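Local coordinates for protein Sodium/sialic acid symporter SiaT (Proteus mirabilis, PDB 5NV9) that uses the sodium gradient to drive uptake of the sialic acid N-acetylneuraminic acid across the inner membrane, at residues A193-D205 / F287-Q301. Residues are numbered along the deposited sequence; the frame is centred on the assembly and turned at random.
Sequences AVLIFIMICFKVD and FFFAIGSALFVYYQQ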
loop_
_atom_site.group_PDB
_atom_site.type_symbol
_atom_site.label_atom_id
_atom_site.label_comp_id
_atom_site.label_asym_id
_atom_site.label_seq_id
_atom_site.Cartn_x
_atom_site.Cartn_y
_atom_site.Cartn_z
ATOM N N ALA A 193 6.925 8.133 14.063
ATOM C CA ALA A 193 5.867 9.100 13.963
ATOM C C ALA A 193 5.528 9.618 15.363
ATOM O O ALA A 193 5.268 10.802 15.546
ATOM C CB ALA A 193 4.657 8.508 13.285
ATOM N N VAL A 194 5.530 8.743 16.346
ATOM C CA VAL A 194 5.197 9.158 17.714
ATOM C C VAL A 194 6.268 10.176 18.224
ATOM O O VAL A 194 5.958 11.175 18.936
ATOM C CB VAL A 194 5.129 7.949 18.634
ATOM C CG1 VAL A 194 5.108 8.376 20.082
ATOM C CG2 VAL A 194 3.918 7.109 18.291
ATOM N N LEU A 195 7.517 9.927 17.832
ATOM C CA LEU A 195 8.621 10.708 18.328
ATOM C C LEU A 195 8.606 12.114 17.705
ATOM O O LEU A 195 8.943 13.083 18.359
ATOM C CB LEU A 195 9.937 9.997 18.015
ATOM C CG LEU A 195 11.155 10.702 18.611
ATOM C CD1 LEU A 195 11.148 10.705 20.145
ATOM C CD2 LEU A 195 12.371 10.033 18.039
ATOM N N ILE A 196 8.270 12.198 16.419
ATOM C CA ILE A 196 8.083 13.508 15.690
ATOM C C ILE A 196 6.999 14.320 16.391
ATOM O O ILE A 196 7.179 15.503 16.702
ATOM C CB ILE A 196 7.683 13.312 14.222
ATOM C CG1 ILE A 196 8.846 12.697 13.407
ATOM C CG2 ILE A 196 7.272 14.647 13.620
ATOM C CD1 ILE A 196 8.441 12.052 12.096
ATOM N N PHE A 197 5.879 13.680 16.647
ATOM C CA PHE A 197 4.795 14.361 17.331
ATOM C C PHE A 197 5.282 14.981 18.676
ATOM O O PHE A 197 5.151 16.176 18.900
ATOM C CB PHE A 197 3.597 13.435 17.597
ATOM C CG PHE A 197 2.455 14.161 18.241
ATOM C CD1 PHE A 197 1.819 15.190 17.563
ATOM C CD2 PHE A 197 2.081 13.873 19.532
ATOM C CE1 PHE A 197 0.772 15.879 18.160
ATOM C CE2 PHE A 197 1.069 14.568 20.152
ATOM C CZ PHE A 197 0.406 15.587 19.474
ATOM N N ILE A 198 5.829 14.155 19.527
ATOM C CA ILE A 198 6.377 14.590 20.807
ATOM C C ILE A 198 7.310 15.810 20.762
ATOM O O ILE A 198 7.144 16.762 21.558
ATOM C CB ILE A 198 7.083 13.409 21.507
ATOM C CG1 ILE A 198 6.012 12.423 21.972
ATOM C CG2 ILE A 198 7.904 13.905 22.717
ATOM C CD1 ILE A 198 6.558 11.048 22.240
HETATM N N MSE A 199 8.264 15.765 19.838
HETATM C CA MSE A 199 9.198 16.816 19.628
HETATM C C MSE A 199 8.556 18.098 19.185
HETATM O O MSE A 199 9.017 19.181 19.603
HETATM C CB MSE A 199 10.258 16.420 18.587
HETATM C CG MSE A 199 10.960 15.120 19.071
HETATM SE SE MSE A 199 12.945 15.235 19.071
HETATM C CE MSE A 199 12.888 16.875 20.175
ATOM N N ILE A 200 7.558 18.017 18.301
ATOM C CA ILE A 200 6.858 19.221 17.891
ATOM C C ILE A 200 6.089 19.761 19.100
ATOM O O ILE A 200 6.049 20.956 19.288
ATOM C CB ILE A 200 5.850 19.038 16.727
ATOM C CG1 ILE A 200 6.524 18.531 15.469
ATOM C CG2 ILE A 200 5.189 20.389 16.409
ATOM C CD1 ILE A 200 5.545 17.925 14.475
ATOM N N CYS A 201 5.488 18.901 19.910
ATOM C CA CYS A 201 4.792 19.407 21.112
ATOM C C CYS A 201 5.725 20.183 22.034
ATOM O O CYS A 201 5.299 21.208 22.573
ATOM C CB CYS A 201 4.150 18.319 21.967
ATOM S SG CYS A 201 2.692 17.514 21.325
ATOM N N PHE A 202 6.970 19.713 22.185
ATOM C CA PHE A 202 7.964 20.388 23.038
ATOM C C PHE A 202 8.428 21.692 22.442
ATOM O O PHE A 202 8.915 22.527 23.151
ATOM C CB PHE A 202 9.129 19.485 23.376
ATOM C CG PHE A 202 8.843 18.545 24.531
ATOM C CD1 PHE A 202 8.956 18.985 25.845
ATOM C CD2 PHE A 202 8.467 17.226 24.309
ATOM C CE1 PHE A 202 8.700 18.124 26.907
ATOM C CE2 PHE A 202 8.205 16.351 25.359
ATOM C CZ PHE A 202 8.313 16.807 26.665
ATOM N N LYS A 203 8.271 21.891 21.152
ATOM C CA LYS A 203 8.664 23.166 20.514
ATOM C C LYS A 203 7.538 24.194 20.302
ATOM O O LYS A 203 7.786 25.300 19.866
ATOM C CB LYS A 203 9.320 22.890 19.181
ATOM C CG LYS A 203 10.506 21.997 19.370
ATOM C CD LYS A 203 11.213 21.783 18.063
ATOM C CE LYS A 203 12.576 22.440 18.083
ATOM N NZ LYS A 203 13.563 21.398 18.454
ATOM N N VAL A 204 6.311 23.795 20.538
ATOM C CA VAL A 204 5.192 24.707 20.434
ATOM C C VAL A 204 5.028 25.318 21.807
ATOM O O VAL A 204 4.950 24.608 22.792
ATOM C CB VAL A 204 3.914 23.981 19.995
ATOM C CG1 VAL A 204 2.684 24.830 20.231
ATOM C CG2 VAL A 204 4.013 23.586 18.532
ATOM N N ASP A 205 5.051 26.656 21.845
ATOM C CA ASP A 205 4.783 27.425 23.015
ATOM C C ASP A 205 3.342 27.082 23.401
ATOM O O ASP A 205 2.390 27.332 22.617
ATOM C CB ASP A 205 4.985 28.940 22.709
ATOM C CG ASP A 205 4.687 29.849 23.917
ATOM O OD1 ASP A 205 4.979 29.412 25.029
ATOM O OD2 ASP A 205 4.181 30.997 23.764
ATOM N N PHE A 287 -1.285 9.658 14.564
ATOM C CA PHE A 287 -0.049 10.460 14.768
ATOM C C PHE A 287 0.371 11.218 13.515
ATOM O O PHE A 287 0.885 12.345 13.655
ATOM C CB PHE A 287 1.110 9.665 15.352
ATOM C CG PHE A 287 0.940 9.368 16.795
ATOM C CD1 PHE A 287 0.194 8.268 17.210
ATOM C CD2 PHE A 287 1.501 10.193 17.752
ATOM C CE1 PHE A 287 0.008 8.001 18.560
ATOM C CE2 PHE A 287 1.296 9.936 19.095
ATOM C CZ PHE A 287 0.549 8.843 19.504
ATOM N N PHE A 288 0.098 10.670 12.318
ATOM C CA PHE A 288 0.429 11.388 11.076
ATOM C C PHE A 288 -0.454 12.646 10.898
ATOM O O PHE A 288 0.031 13.687 10.486
ATOM C CB PHE A 288 0.425 10.454 9.875
ATOM C CG PHE A 288 1.569 9.484 9.892
ATOM C CD1 PHE A 288 2.855 9.903 9.554
ATOM C CD2 PHE A 288 1.404 8.184 10.297
ATOM C CE1 PHE A 288 3.951 9.030 9.643
ATOM C CE2 PHE A 288 2.499 7.305 10.393
ATOM C CZ PHE A 288 3.761 7.718 10.032
ATOM N N PHE A 289 -1.730 12.543 11.232
ATOM C CA PHE A 289 -2.617 13.718 11.235
ATOM C C PHE A 289 -2.134 14.692 12.297
ATOM O O PHE A 289 -1.999 15.887 12.021
ATOM C CB PHE A 289 -4.080 13.296 11.495
ATOM C CG PHE A 289 -4.710 12.658 10.296
ATOM C CD1 PHE A 289 -5.228 13.456 9.295
ATOM C CD2 PHE A 289 -4.688 11.262 10.097
ATOM C CE1 PHE A 289 -5.804 12.882 8.151
ATOM C CE2 PHE A 289 -5.235 10.700 8.928
ATOM C CZ PHE A 289 -5.780 11.521 7.945
ATOM N N ALA A 290 -1.869 14.177 13.505
ATOM C CA ALA A 290 -1.468 15.032 14.617
ATOM C C ALA A 290 -0.213 15.791 14.287
ATOM O O ALA A 290 -0.100 16.989 14.628
ATOM C CB ALA A 290 -1.360 14.270 15.935
ATOM N N ILE A 291 0.685 15.149 13.540
ATOM C CA ILE A 291 1.881 15.823 13.067
ATOM C C ILE A 291 1.626 17.072 12.183
ATOM O O ILE A 291 2.248 18.122 12.422
ATOM C CB ILE A 291 2.888 14.855 12.400
ATOM C CG1 ILE A 291 3.550 13.992 13.465
ATOM C CG2 ILE A 291 3.974 15.610 11.677
ATOM C CD1 ILE A 291 4.059 12.694 12.865
ATOM N N GLY A 292 0.726 16.956 11.189
ATOM C CA GLY A 292 0.332 18.085 10.346
ATOM C C GLY A 292 -0.335 19.183 11.125
ATOM O O GLY A 292 -0.039 20.331 10.936
ATOM N N SER A 293 -1.213 18.845 12.043
ATOM C CA SER A 293 -1.775 19.855 12.908
ATOM C C SER A 293 -0.748 20.554 13.819
ATOM O O SER A 293 -0.761 21.799 13.999
ATOM C CB SER A 293 -2.891 19.198 13.729
ATOM O OG SER A 293 -3.920 18.766 12.867
ATOM N N ALA A 294 0.142 19.751 14.399
ATOM C CA ALA A 294 1.274 20.290 15.188
ATOM C C ALA A 294 2.157 21.203 14.419
ATOM O O ALA A 294 2.533 22.258 14.945
ATOM C CB ALA A 294 2.088 19.187 15.840
ATOM N N LEU A 295 2.495 20.838 13.176
ATOM C CA LEU A 295 3.400 21.641 12.381
ATOM C C LEU A 295 2.782 22.945 11.987
ATOM O O LEU A 295 3.505 23.929 11.823
ATOM C CB LEU A 295 3.836 20.918 11.108
ATOM C CG LEU A 295 4.831 19.754 11.302
ATOM C CD1 LEU A 295 5.025 18.990 10.056
ATOM C CD2 LEU A 295 6.166 20.211 11.808
ATOM N N PHE A 296 1.460 22.902 11.733
ATOM C CA PHE A 296 0.675 24.065 11.415
ATOM C C PHE A 296 0.757 25.078 12.560
ATOM O O PHE A 296 1.011 26.273 12.323
ATOM C CB PHE A 296 -0.768 23.660 11.146
ATOM C CG PHE A 296 -1.717 24.782 11.249
ATOM C CD1 PHE A 296 -1.767 25.721 10.271
ATOM C CD2 PHE A 296 -2.545 24.879 12.329
ATOM C CE1 PHE A 296 -2.630 26.799 10.350
ATOM C CE2 PHE A 296 -3.411 25.962 12.430
ATOM C CZ PHE A 296 -3.448 26.925 11.447
ATOM N N VAL A 297 0.524 24.607 13.795
ATOM C CA VAL A 297 0.667 25.464 14.973
ATOM C C VAL A 297 2.101 25.956 15.131
ATOM O O VAL A 297 2.331 27.137 15.371
ATOM C CB VAL A 297 0.147 24.809 16.229
ATOM C CG1 VAL A 297 0.305 25.743 17.411
ATOM C CG2 VAL A 297 -1.309 24.454 16.042
ATOM N N TYR A 298 3.081 25.075 14.936
ATOM C CA TYR A 298 4.429 25.474 15.086
ATOM C C TYR A 298 4.824 26.569 14.097
ATOM O O TYR A 298 5.469 27.525 14.501
ATOM C CB TYR A 298 5.392 24.292 15.002
ATOM C CG TYR A 298 6.863 24.669 15.100
ATOM C CD1 TYR A 298 7.487 24.911 16.337
ATOM C CD2 TYR A 298 7.635 24.775 13.962
ATOM C CE1 TYR A 298 8.831 25.261 16.408
ATOM C CE2 TYR A 298 8.964 25.121 14.029
ATOM C CZ TYR A 298 9.571 25.340 15.237
ATOM O OH TYR A 298 10.932 25.657 15.204
ATOM N N TYR A 299 4.454 26.467 12.819
ATOM C CA TYR A 299 4.892 27.494 11.889
ATOM C C TYR A 299 4.023 28.764 11.875
ATOM O O TYR A 299 4.418 29.746 11.271
ATOM C CB TYR A 299 5.101 26.895 10.476
ATOM C CG TYR A 299 6.325 26.026 10.427
ATOM C CD1 TYR A 299 7.617 26.587 10.414
ATOM C CD2 TYR A 299 6.216 24.656 10.374
ATOM C CE1 TYR A 299 8.761 25.786 10.383
ATOM C CE2 TYR A 299 7.336 23.844 10.296
ATOM C CZ TYR A 299 8.627 24.393 10.319
ATOM O OH TYR A 299 9.738 23.543 10.304
ATOM N N GLN A 300 2.852 28.739 12.522
ATOM C CA GLN A 300 2.099 29.925 12.856
ATOM C C GLN A 300 2.759 30.684 14.017
ATOM O O GLN A 300 2.644 31.879 14.084
ATOM C CB GLN A 300 0.695 29.561 13.292
ATOM C CG GLN A 300 -0.201 29.095 12.156
ATOM C CD GLN A 300 -0.513 30.207 11.178
ATOM O OE1 GLN A 300 -0.011 30.232 10.087
ATOM N NE2 GLN A 300 -1.336 31.121 11.585
ATOM N N GLN A 301 3.390 29.967 14.955
ATOM C CA GLN A 301 4.173 30.580 16.037
ATOM C C GLN A 301 5.512 31.016 15.590
ATOM O O GLN A 301 6.138 31.796 16.264
ATOM C CB GLN A 301 4.361 29.629 17.195
ATOM C CG GLN A 301 3.101 29.442 17.996
ATOM C CD GLN A 301 3.346 28.578 19.176
ATOM O OE1 GLN A 301 4.442 28.030 19.356
ATOM N NE2 GLN A 301 2.352 28.435 19.992
HETATM O O HOH W 1 7.281 27.812 19.113
#
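F287 and F197 meet in an offset edge-to-face pair, the edge of F287 turned to the face of F197, with planes at 80° and centroids 5.9 Å apart. V194 lays CG2 over the centre of the F287 ring, 3.8 Å from its centroid and almost on the ring normal. A second CH-pi contact puts A193 CB over the face of F288, nearer its rim; the F288 side chain also lies about 4 Å from that of T63, a residue that binds the sialic acid. Side chains interlock knobs-into-holes in both directions. F197, with CG anti to the backbone N (chi1 -177°), drops among F287, A290, I291 and A294, its CE1 3.5 Å from A290 CB. I291 fits between A193, I196, F197 and I200 in return. I200, a knob among I291, A294, L295 and Y298, divides its branches: CG2 presses tightly on A294 CB at 3.4 Å, while CD1 crosses to L295 CD2. Past the helix end, V204 CG1 meets V297 CG1 and CG2 slides alongside Y298 CB. Polar contacts gather at the periplasmic end. The extended Q301 side chain grips the D205 backbone twice, OE1 accepting from D205 N (2.9 Å) and NE2 donating to D205 O (2.8 Å), each donor lying in the plane of the carbonyl it meets, on a lone pair, fixing the rotation of the amide. A water donates to Q301 OE1 and K203 O, bridging them; the K203 amine instead reaches E323 O. Two neighbouring transmembrane helices of the LeuT fold thus run side by side, the axes of segments 193-203 and 287-301 approaching to 9.1 Å with N-to-C directions 26° apart, and Q301 holds the D205 backbone on the periplasmic side, beyond the membrane span 175-199.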